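Local coordinates for PHD finger protein 3 (Homo sapiens, PDB 6IC9) that reads the phosphorylated C-terminal domain of RNA polymerase II through its SPOC domain, the part described here, and regulates neuronal gene expression, at residues G17-P22 with F27-Y32; V78-V83 with M117-L122. One frame throughout, in Å; residues are numbered along the deposited sequence. Where two conformers were deposited one is given.

In the fold
From the N terminus, strand 15-21 runs into a short turn and returns as strand 25-35; interaction 1 closes this local hairpin. The chain then passes through strand 48-55 and helix 57-70 before strand 73-82, where interaction 2 opens. That longer loop takes in helix 85-101 and strand 104-107 and closes on strand 114-122. The two contacts therefore follow one another in series, neither nested nor crossed. They meet in space because strands 25-35 and 73-82 are sheet neighbours, joined in part by a hydrogen bond from T29 to the T81 carbonyl. Interaction 1 works between adjacent strands, whereas interaction 2 reaches past strand 147-155 to tie non-neighbours together.

Interaction 1 (G17-P22 with F27-Y32); sequences GFINMP and FVTKAY
The N-terminal beta hairpin of the SPOC domain pairs G17-I19 with F27-T29, within strands 15-21 and 25-35, whose short axes make 125° between their N-to-C directions, well short of exactly antiparallel. Two hydrogen-bonded pairs, G17 with T29 and I19 with F27, flank the non-hydrogen-bonded pair F18 with V28. Each outer pair exchanges two backbone bonds: T29 N reaches G17 O at 2.9 Å, and F27 N reaches I19 O at 3.0 Å. Between them the CA atoms of F18 and V28 come to 4.4 Å.

On one face of the sheet, the CG2 methyl of V28 sits over the F18 ring, 3.8 Å from its centroid, in a CH-pi contact nearest CE2 and CZ. The opposite face is more deeply buried. There F27 takes the crowded position between its own backbone N and carbonyl carbon (chi1 53°), which brings the ring beside I19 so that I19 CB lies over a face, 4.3 Å from the centroid. T29 CG2 continues this apolar patch, 3.9 Å from I19 CG1, while T29 OG1 turns to the T81 carbonyl on the next strand. L94 of helix 85-101 also packs against I19. Hydrogen-bonded pairs alternating with a non-hydrogen-bonded pair are the pattern of an antiparallel beta hairpin, here the one that begins the SPOC domain's sheet.

Interaction 2 (V78-V83 with M117-L122); sequences VRFTPV and MYLIPL
F80 and M117 approach from opposite directions across the interior of the SPOC domain, whose strands form the distorted, barrel-like sheet known for this family. Their strands are not partners: strand 147-155 runs between them, with L148 hydrogen-bonded to F80 through the backbone. With the CA atoms of F80 and L119 9.5 Å apart, the contact is made by side chains alone.

F80 is the hub. Its CG stands anti to the carbonyl carbon (chi1 -68°), and its ring reaches inward with CZ and CE2 leading. M117 answers with a fully extended chain that delivers its CE methyl to the ring edge, in the ring plane, at 3.5 Å from CZ. It is the methyl, not the sulfur, that makes this contact, since SD of M117 lies 5.1 Å from CZ of F80. The L119 side chain crosses that of F80 at a slant, its CD1 near CE2 and CD2 of the F80 ring; as L119 was modelled in two conformers, the close fit there is less certain.

I152 and L45 pack on M117, L94 of helix 85-101 packs on L119, and T29 of the first hairpin touches F80. Replacing F80 by an alanine would probably open a gap in the interior, leaving the M117 methyl and L119 CD1 without the ring they pack on. Between M117 and L119 in sequence, Y118 turns the other way and packs against an apolar side chain of the bound phosphopeptide, while on the F80 backbone the carbonyl O is hydrogen-bonded to the OH of Y91.

Interaction 1 (G17-P22 with F27-Y32)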
loop_
_atom_site.group_PDB
_atom_site.type_symbol
_atom_site.label_atom_id
_atom_site.label_comp_id
_atom_site.label_asym_id
_atom_site.label_seq_id
_atom_site.Cartn_x
_atom_site.Cartn_y
_atom_site.Cartn_z
ATOM N N GLY A 17 -3.402 -9.919 -7.924
ATOM C CA GLY A 17 -4.722 -10.038 -7.340
ATOM C C GLY A 17 -5.480 -8.758 -7.583
ATOM O O GLY A 17 -5.023 -7.901 -8.333
ATOM N N PHE A 18 -6.659 -8.654 -6.979
ATOM C CA PHE A 18 -7.493 -7.464 -7.161
ATOM C C PHE A 18 -7.199 -6.452 -6.054
ATOM O O PHE A 18 -6.929 -6.820 -4.908
ATOM C CB PHE A 18 -8.981 -7.815 -7.086
ATOM C CG PHE A 18 -9.463 -8.504 -8.305
ATOM C CD1 PHE A 18 -9.252 -9.873 -8.444
ATOM C CD2 PHE A 18 -10.009 -7.783 -9.373
ATOM C CE1 PHE A 18 -9.687 -10.550 -9.618
ATOM C CE2 PHE A 18 -10.464 -8.475 -10.557
ATOM C CZ PHE A 18 -10.259 -9.850 -10.676
ATOM N N ILE A 19 -7.381 -5.180 -6.386
ATOM C CA ILE A 19 -7.697 -4.160 -5.416
ATOM C C ILE A 19 -9.135 -3.737 -5.643
ATOM O O ILE A 19 -9.536 -3.445 -6.776
ATOM C CB ILE A 19 -6.735 -2.968 -5.538
ATOM C CG1 ILE A 19 -5.329 -3.430 -5.113
ATOM C CG2 ILE A 19 -7.266 -1.820 -4.693
ATOM C CD1 ILE A 19 -4.240 -2.278 -5.218
ATOM N N ASN A 20 -9.903 -3.666 -4.575
ATOM C CA ASN A 20 -11.338 -3.449 -4.723
ATOM C C ASN A 20 -11.754 -2.369 -3.746
ATOM O O ASN A 20 -11.760 -2.606 -2.536
ATOM C CB ASN A 20 -12.124 -4.751 -4.483
ATOM C CG ASN A 20 -13.600 -4.593 -4.826
ATOM O OD1 ASN A 20 -14.053 -3.474 -5.040
ATOM N ND2 ASN A 20 -14.339 -5.715 -4.918
ATOM N N MET A 21 -12.092 -1.176 -4.258
ATOM C CA MET A 21 -12.642 -0.119 -3.415
ATOM C C MET A 21 -14.080 0.100 -3.845
ATOM O O MET A 21 -14.327 0.717 -4.889
ATOM C CB MET A 21 -11.854 1.201 -3.520
ATOM C CG MET A 21 -12.353 2.228 -2.501
ATOM S SD MET A 21 -11.390 3.724 -2.412
ATOM C CE MET A 21 -12.165 4.644 -1.083
ATOM N N PRO A 22 -15.049 -0.403 -3.092
ATOM C CA PRO A 22 -16.452 -0.324 -3.517
ATOM C C PRO A 22 -16.885 1.096 -3.824
ATOM O O PRO A 22 -16.600 2.037 -3.064
ATOM C CB PRO A 22 -17.214 -0.915 -2.318
ATOM C CG PRO A 22 -16.217 -1.938 -1.734
ATOM C CD PRO A 22 -14.846 -1.262 -1.909
ATOM N N PHE A 27 -9.719 -3.538 -9.814
ATOM C CA PHE A 27 -8.865 -3.902 -10.941
ATOM C C PHE A 27 -7.880 -4.967 -10.506
ATOM O O PHE A 27 -7.645 -5.166 -9.313
ATOM C CB PHE A 27 -8.140 -2.676 -11.495
ATOM C CG PHE A 27 -7.375 -1.895 -10.442
ATOM C CD1 PHE A 27 -8.025 -0.912 -9.671
ATOM C CD2 PHE A 27 -6.068 -2.203 -10.170
ATOM C CE1 PHE A 27 -7.318 -0.176 -8.674
ATOM C CE2 PHE A 27 -5.350 -1.454 -9.149
ATOM C CZ PHE A 27 -6.028 -0.486 -8.413
ATOM N N VAL A 28 -7.277 -5.615 -11.502
ATOM C CA VAL A 28 -6.223 -6.611 -11.312
ATOM C C VAL A 28 -4.885 -5.903 -11.371
ATOM O O VAL A 28 -4.647 -5.050 -12.231
ATOM C CB VAL A 28 -6.267 -7.714 -12.375
ATOM C CG1 VAL A 28 -5.210 -8.800 -12.058
ATOM C CG2 VAL A 28 -7.667 -8.288 -12.423
ATOM N N THR A 29 -4.011 -6.269 -10.454
ATOM C CA THR A 29 -2.736 -5.589 -10.324
ATOM C C THR A 29 -1.682 -6.623 -9.943
ATOM O O THR A 29 -1.984 -7.624 -9.311
ATOM C CB THR A 29 -2.850 -4.452 -9.284
ATOM O OG1 THR A 29 -1.584 -3.813 -9.141
ATOM C CG2 THR A 29 -3.220 -5.029 -7.923
ATOM N N LYS A 30 -0.419 -6.339 -10.277
ATOM C CA LYS A 30 0.700 -7.115 -9.782
ATOM C C LYS A 30 1.475 -6.220 -8.822
ATOM O O LYS A 30 1.584 -5.017 -9.073
ATOM C CB LYS A 30 1.608 -7.548 -10.932
ATOM C CG LYS A 30 1.047 -8.778 -11.732
ATOM C CD LYS A 30 1.835 -8.925 -13.055
ATOM C CE LYS A 30 1.412 -10.218 -13.814
ATOM N NZ LYS A 30 2.050 -10.271 -15.195
ATOM N N ALA A 31 1.966 -6.799 -7.732
ATOM C CA ALA A 31 2.820 -6.074 -6.758
ATOM C C ALA A 31 4.277 -6.466 -6.954
ATOM O O ALA A 31 4.587 -7.654 -7.100
ATOM C CB ALA A 31 2.412 -6.418 -5.321
ATOM N N TYR A 32 5.173 -5.473 -6.930
ATOM C CA TYR A 32 6.611 -5.640 -7.029
ATOM C C TYR A 32 7.258 -5.069 -5.784
ATOM O O TYR A 32 6.813 -4.033 -5.275
ATOM C CB TYR A 32 7.192 -4.903 -8.237
ATOM C CG TYR A 32 6.642 -5.517 -9.536
ATOM C CD1 TYR A 32 5.436 -5.105 -10.057
ATOM C CD2 TYR A 32 7.321 -6.574 -10.176
ATOM C CE1 TYR A 32 4.915 -5.703 -11.227
ATOM C CE2 TYR A 32 6.810 -7.167 -11.322
ATOM C CZ TYR A 32 5.625 -6.723 -11.841
ATOM O OH TYR A 32 5.130 -7.319 -12.971
#

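Interaction 2 (V78-V83 with M117-L122)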
loop_
_atom_site.group_PDB
_atom_site.type_symbol
_atom_site.label_atom_id
_atom_site.label_comp_id
_atom_site.label_asym_id
_atom_site.label_seq_id
_atom_site.Cartn_x
_atom_site.Cartn_y
_atom_site.Cartn_z
ATOM N N VAL A 78 5.537 -2.154 -1.240
ATOM C CA VAL A 78 5.447 -2.714 -2.585
ATOM C C VAL A 78 4.905 -1.639 -3.512
ATOM O O VAL A 78 4.387 -0.599 -3.074
ATOM C CB VAL A 78 4.556 -3.971 -2.673
ATOM C CG1 VAL A 78 5.130 -5.086 -1.805
ATOM C CG2 VAL A 78 3.051 -3.652 -2.262
ATOM N N ARG A 79 5.055 -1.875 -4.822
ATOM C CA ARG A 79 4.470 -0.965 -5.799
ATOM C C ARG A 79 3.529 -1.796 -6.673
ATOM O O ARG A 79 3.802 -2.975 -6.948
ATOM C CB ARG A 79 5.498 -0.252 -6.673
ATOM C CG ARG A 79 6.284 -1.147 -7.594
ATOM C CD ARG A 79 7.278 -0.285 -8.477
ATOM N NE ARG A 79 8.221 -1.186 -9.135
ATOM C CZ ARG A 79 7.932 -1.842 -10.236
ATOM N NH1 ARG A 79 6.744 -1.645 -10.835
ATOM N NH2 ARG A 79 8.817 -2.686 -10.731
ATOM N N PHE A 80 2.390 -1.210 -7.001
ATOM C CA PHE A 80 1.337 -1.889 -7.774
ATOM C C PHE A 80 1.414 -1.438 -9.212
ATOM O O PHE A 80 1.653 -0.254 -9.474
ATOM C CB PHE A 80 -0.057 -1.570 -7.194
ATOM C CG PHE A 80 -0.271 -2.172 -5.826
ATOM C CD1 PHE A 80 -0.448 -3.540 -5.687
ATOM C CD2 PHE A 80 -0.307 -1.352 -4.682
ATOM C CE1 PHE A 80 -0.651 -4.138 -4.398
ATOM C CE2 PHE A 80 -0.479 -1.919 -3.388
ATOM C CZ PHE A 80 -0.694 -3.342 -3.239
ATOM N N THR A 81 1.123 -2.373 -10.144
ATOM C CA THR A 81 1.045 -2.028 -11.570
ATOM C C THR A 81 -0.242 -2.637 -12.110
ATOM O O THR A 81 -0.552 -3.757 -11.752
ATOM C CB THR A 81 2.229 -2.602 -12.381
ATOM O OG1 THR A 81 2.174 -4.019 -12.316
ATOM C CG2 THR A 81 3.590 -2.193 -11.760
ATOM N N PRO A 82 -1.007 -1.927 -12.936
ATOM C CA PRO A 82 -2.214 -2.553 -13.546
ATOM C C PRO A 82 -1.834 -3.660 -14.531
ATOM O O PRO A 82 -0.798 -3.597 -15.198
ATOM C CB PRO A 82 -2.884 -1.369 -14.263
ATOM C CG PRO A 82 -1.671 -0.488 -14.714
ATOM C CD PRO A 82 -0.714 -0.601 -13.506
ATOM N N VAL A 83 -2.688 -4.695 -14.650
ATOM C CA VAL A 83 -2.268 -5.789 -15.522
ATOM C C VAL A 83 -2.656 -5.531 -16.975
ATOM O O VAL A 83 -1.849 -5.794 -17.869
ATOM C CB VAL A 83 -2.786 -7.149 -15.020
ATOM C CG1 VAL A 83 -2.516 -8.219 -16.118
ATOM C CG2 VAL A 83 -1.997 -7.538 -13.733
ATOM N N MET A 117 -2.378 -2.594 6.242
ATOM C CA MET A 117 -1.913 -2.304 4.896
ATOM C C MET A 117 -2.541 -1.000 4.423
ATOM O O MET A 117 -3.765 -0.842 4.461
ATOM C CB MET A 117 -2.232 -3.450 3.935
ATOM C CG MET A 117 -1.716 -3.140 2.526
ATOM S SD MET A 117 -1.656 -4.693 1.584
ATOM C CE MET A 117 -0.845 -4.122 0.124
ATOM N N TYR A 118 -1.706 -0.067 4.001
ATOM C CA TYR A 118 -2.172 1.226 3.507
ATOM C C TYR A 118 -1.812 1.375 2.041
ATOM O O TYR A 118 -0.782 0.866 1.584
ATOM C CB TYR A 118 -1.535 2.389 4.284
ATOM C CG TYR A 118 -1.870 2.293 5.772
ATOM C CD1 TYR A 118 -3.167 2.558 6.213
ATOM C CD2 TYR A 118 -0.893 1.860 6.695
ATOM C CE1 TYR A 118 -3.494 2.417 7.581
ATOM C CE2 TYR A 118 -1.189 1.749 8.061
ATOM C CZ TYR A 118 -2.485 2.004 8.475
ATOM O OH TYR A 118 -2.748 1.874 9.813
ATOM N N LEU A 119 -2.651 2.089 1.299
ATOM C CA LEU A 119 -2.438 2.335 -0.123
ATOM C C LEU A 119 -2.112 3.794 -0.290
ATOM O O LEU A 119 -2.951 4.644 0.021
ATOM C CB LEU A 119 -3.689 1.991 -0.933
ATOM C CG LEU A 119 -3.657 1.636 -2.417
ATOM C CD1 LEU A 119 -2.872 0.303 -2.722
ATOM C CD2 LEU A 119 -5.131 1.419 -2.806
ATOM N N ILE A 120 -0.924 4.074 -0.820
ATOM C CA ILE A 120 -0.333 5.398 -0.865
ATOM C C ILE A 120 -0.256 5.860 -2.322
ATOM O O ILE A 120 0.402 5.214 -3.134
ATOM C CB ILE A 120 1.060 5.376 -0.221
ATOM C CG1 ILE A 120 0.906 5.090 1.275
ATOM C CG2 ILE A 120 1.777 6.761 -0.498
ATOM C CD1 ILE A 120 2.272 4.902 2.008
ATOM N N PRO A 121 -0.866 6.978 -2.690
ATOM C CA PRO A 121 -0.634 7.518 -4.034
ATOM C C PRO A 121 0.688 8.283 -4.053
ATOM O O PRO A 121 0.929 9.151 -3.209
ATOM C CB PRO A 121 -1.828 8.447 -4.246
ATOM C CG PRO A 121 -2.180 8.921 -2.864
ATOM C CD PRO A 121 -1.894 7.741 -1.947
ATOM N N LEU A 122 1.567 7.925 -4.971
ATOM C CA LEU A 122 2.829 8.669 -5.139
ATOM C C LEU A 122 2.840 9.271 -6.530
ATOM O O LEU A 122 2.965 8.539 -7.519
ATOM C CB LEU A 122 4.027 7.768 -4.942
ATOM C CG LEU A 122 5.371 8.492 -5.135
ATOM C CD1 LEU A 122 5.596 9.342 -3.877
ATOM C CD2 LEU A 122 6.465 7.464 -5.314
#